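Side-chain contact in OTU domain-containing protein wMelOTU (Wolbachia pipientis wMel, PDB 6W9O), which probably acts as a bacterial effector deubiquitinase, an OTU-family cysteine protease that removes ubiquitin from modified proteins: residues Ala115-Arg119 against Asn120-Gly124. Residues are numbered along the deposited sequence; the frame is centred on the assembly and turned at random.
Sequences ADIMR and NSRWG
Two successive type I beta turns lead the chain out of helix 105-116, and Asp-116, Arg-119 and Arg-122 form a salt-bridge network across them. The first turn runs from Asp-116 to Arg-119 and the second from Arg-119 to Arg-122. Arg-122 N closes the second turn by donating to Arg-119 O at 3.0 Å. The carboxylate of Asp-116 lies between the two arginines, with one oxygen for each. Arg-119 reaches it with a chain extended from CG to NE. Its NH1 donates to Asp-116 OD1 at 2.9 Å, and that oxygen lies in the guanidinium plane. Arg-119 NH1 comes to OD1 on the anti side, 21° out of the carboxylate plane. Arg-122 NH1 takes Asp-116 OD2 at 2.4 Å in the model, a very short length made doubtful by a second Arg-122 conformer. With CG anti to the backbone N, the Arg-122 chain bends at chi2 (61°), and CD passes close to Asp-116 OD2. In the conformer described here the guanidinium and carboxylate planes are 51° apart, so they do not lie flat together. A water donates to Asp-116 OD1 at 2.6 Å, as a second partner beside Arg-119. The same water lies 2.7 Å from Ser-121 OG, tying the second turn to the carboxylate. On the inner side, Ile-117 CD1 packs against Arg-122 CG at 4.1 Å. Ile-117 is buried against Cys-79 and Arg-80 of helix 72-84. Arg-76 of that helix donates through NH1 to the backbone oxygens of Ile-117 and Arg-122. This ties the surface loop, which leads on to helix 126-137, to helix 72-84.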
ATOM      1  N   ALA A 115      10.817  -8.905 -13.616  1.00 24.47           N
ATOM      2  CA  ALA A 115      11.983  -9.349 -12.846  1.00 26.13           C
ATOM      3  C   ALA A 115      12.248  -8.427 -11.659  1.00 28.70           C
ATOM      4  O   ALA A 115      12.453  -8.895 -10.533  1.00 27.43           O
ATOM      5  CB  ALA A 115      13.211  -9.422 -13.744  1.00 28.81           C
ATOM      6  N   ASP A 116      12.250  -7.111 -11.906  1.00 21.66           N
ATOM      7  CA  ASP A 116      12.675  -6.166 -10.876  1.00 20.72           C
ATOM      8  C   ASP A 116      11.727  -6.148  -9.687  1.00 18.35           C
ATOM      9  O   ASP A 116      12.178  -5.936  -8.546  1.00 18.65           O
ATOM     10  CB  ASP A 116      12.765  -4.761 -11.463  1.00 19.56           C
ATOM     11  CG  ASP A 116      13.652  -3.822 -10.598  1.00 27.89           C
ATOM     12  OD1 ASP A 116      14.746  -4.261 -10.126  1.00 28.69           O
ATOM     13  OD2 ASP A 116      13.257  -2.648 -10.400  1.00 29.79           O
ATOM     14  N   ILE A 117      10.408  -6.328  -9.907  1.00 17.01           N
ATOM     15  CA  ILE A 117       9.447  -6.191  -8.832  1.00 16.95           C
ATOM     16  C   ILE A 117       9.606  -7.276  -7.770  1.00 16.58           C
ATOM     17  O   ILE A 117       9.154  -7.087  -6.648  1.00 16.56           O
ATOM     18  CB  ILE A 117       8.017  -6.110  -9.406  1.00 15.97           C
ATOM     19  CG1 ILE A 117       7.004  -5.583  -8.353  1.00 17.16           C
ATOM     20  CG2 ILE A 117       7.541  -7.517  -9.881  1.00 19.50           C
ATOM     21  CD1 ILE A 117       7.322  -4.181  -7.862  1.00 18.90           C
ATOM     22  N   MET A 118      10.275  -8.377  -8.098  1.00 16.83           N
ATOM     23  CA  MET A 118      10.497  -9.424  -7.115  1.00 18.32           C
ATOM     24  C   MET A 118      11.733  -9.180  -6.268  1.00 23.39           C
ATOM     25  O   MET A 118      11.980  -9.950  -5.340  1.00 24.35           O
ATOM     26  CB  MET A 118      10.615 -10.787  -7.797  1.00 21.00           C
ATOM     27  CG  MET A 118       9.303 -11.176  -8.536  1.00 20.95           C
ATOM     28  SD  MET A 118       7.812 -11.085  -7.541  1.00 22.28           S
ATOM     29  CE  MET A 118       8.173 -12.214  -6.174  1.00 24.81           C
ATOM     30  N   ARG A 119      12.503  -8.128  -6.548  1.00 20.42           N
ATOM     31  CA  ARG A 119      13.727  -7.847  -5.796  1.00 20.51           C
ATOM     32  C   ARG A 119      13.403  -6.927  -4.631  1.00 19.24           C
ATOM     33  O   ARG A 119      12.705  -5.924  -4.816  1.00 17.42           O
ATOM     34  CB  ARG A 119      14.748  -7.146  -6.703  1.00 19.42           C
ATOM     35  CG  ARG A 119      15.154  -7.981  -7.914  1.00 22.20           C
ATOM     36  CD  ARG A 119      16.167  -7.225  -8.776  1.00 24.14           C
ATOM     37  NE  ARG A 119      16.589  -8.020  -9.925  1.00 33.94           N
ATOM     38  CZ  ARG A 119      16.416  -7.672 -11.193  1.00 37.19           C
ATOM     39  NH1 ARG A 119      15.862  -6.504 -11.520  1.00 35.76           N
ATOM     40  NH2 ARG A 119      16.830  -8.495 -12.150  1.00 42.57           N
ATOM     41  N   ASN A 120      13.905  -7.256  -3.429  1.00 19.82           N
ATOM     42  CA  ASN A 120      13.647  -6.361  -2.300  1.00 19.66           C
ATOM     43  C   ASN A 120      14.230  -4.971  -2.542  1.00 20.69           C
ATOM     44  O   ASN A 120      13.733  -4.005  -1.947  1.00 21.27           O
ATOM     45  CB  ASN A 120      14.252  -6.935  -1.027  1.00 22.75           C
ATOM     46  CG  ASN A 120      13.417  -8.092  -0.469  1.00 30.72           C
ATOM     47  OD1 ASN A 120      12.205  -8.147  -0.649  1.00 29.57           O
ATOM     48  ND2 ASN A 120      14.074  -9.008   0.210  1.00 28.46           N
ATOM     49  N   SER A 121      15.215  -4.875  -3.435  1.00 20.43           N
ATOM     50  CA  SER A 121      15.826  -3.591  -3.773  1.00 20.35           C
ATOM     51  C   SER A 121      14.852  -2.641  -4.461  1.00 19.54           C
ATOM     52  O   SER A 121      15.083  -1.421  -4.425  1.00 18.94           O
ATOM     53  CB  SER A 121      17.066  -3.768  -4.656  1.00 22.23           C
ATOM     54  OG  SER A 121      16.776  -4.542  -5.820  1.00 24.44           O
ATOM     55  N   ARG A 122      13.776  -3.131  -5.084  1.00 17.04           N
ATOM     56  CA  ARG A 122      12.833  -2.271  -5.795  0.56 16.39           C
ATOM     57  C   ARG A 122      11.765  -1.860  -4.789  1.00 16.64           C
ATOM     58  O   ARG A 122      10.931  -2.677  -4.399  1.00 16.46           O
ATOM     59  CB  ARG A 122      12.211  -3.048  -6.961  0.56 17.08           C
ATOM     60  CG  ARG A 122      11.001  -2.373  -7.556  0.56 16.22           C
ATOM     61  CD  ARG A 122      11.326  -1.002  -8.137  0.56 17.89           C
ATOM     62  NE  ARG A 122      10.234  -0.575  -9.030  0.56 20.55           N
ATOM     63  CZ  ARG A 122      10.184  -0.830 -10.337  0.56 21.72           C
ATOM     64  NH1 ARG A 122      11.180  -1.483 -10.946  0.56 25.43           N
ATOM     65  NH2 ARG A 122       9.134  -0.408 -11.051  0.56 21.72           N
ATOM     66  N   TRP A 123      11.808  -0.623  -4.321  1.00 14.36           N
ATOM     67  CA  TRP A 123      10.826  -0.193  -3.327  1.00 13.07           C
ATOM     68  C   TRP A 123       9.450   0.006  -3.952  1.00 13.68           C
ATOM     69  O   TRP A 123       9.308   0.437  -5.095  1.00 14.84           O
ATOM     70  CB  TRP A 123      11.267   1.111  -2.632  1.00 13.51           C
ATOM     71  CG  TRP A 123      12.488   1.013  -1.871  1.00 15.50           C
ATOM     72  CD1 TRP A 123      13.463   0.035  -1.946  1.00 17.23           C
ATOM     73  CD2 TRP A 123      12.919   1.932  -0.869  1.00 16.27           C
ATOM     74  NE1 TRP A 123      14.509   0.325  -1.034  1.00 21.26           N
ATOM     75  CE2 TRP A 123      14.161   1.469  -0.357  1.00 18.00           C
ATOM     76  CE3 TRP A 123      12.375   3.129  -0.366  1.00 18.99           C
ATOM     77  CZ2 TRP A 123      14.868   2.170   0.623  1.00 22.72           C
ATOM     78  CZ3 TRP A 123      13.068   3.816   0.609  1.00 23.86           C
ATOM     79  CH2 TRP A 123      14.307   3.340   1.092  1.00 24.10           C
ATOM     80  N   GLY A 124       8.404  -0.359  -3.224  1.00 12.37           N
ATOM     81  CA  GLY A 124       7.042  -0.229  -3.755  1.00 14.15           C
ATOM     82  C   GLY A 124       6.513   1.208  -3.747  1.00 12.57           C
ATOM     83  O   GLY A 124       6.920   2.059  -2.943  1.00 13.93           O
TER
HETATM   84  O   HOH W   1      16.045  -3.282  -8.092  1.00 27.12           O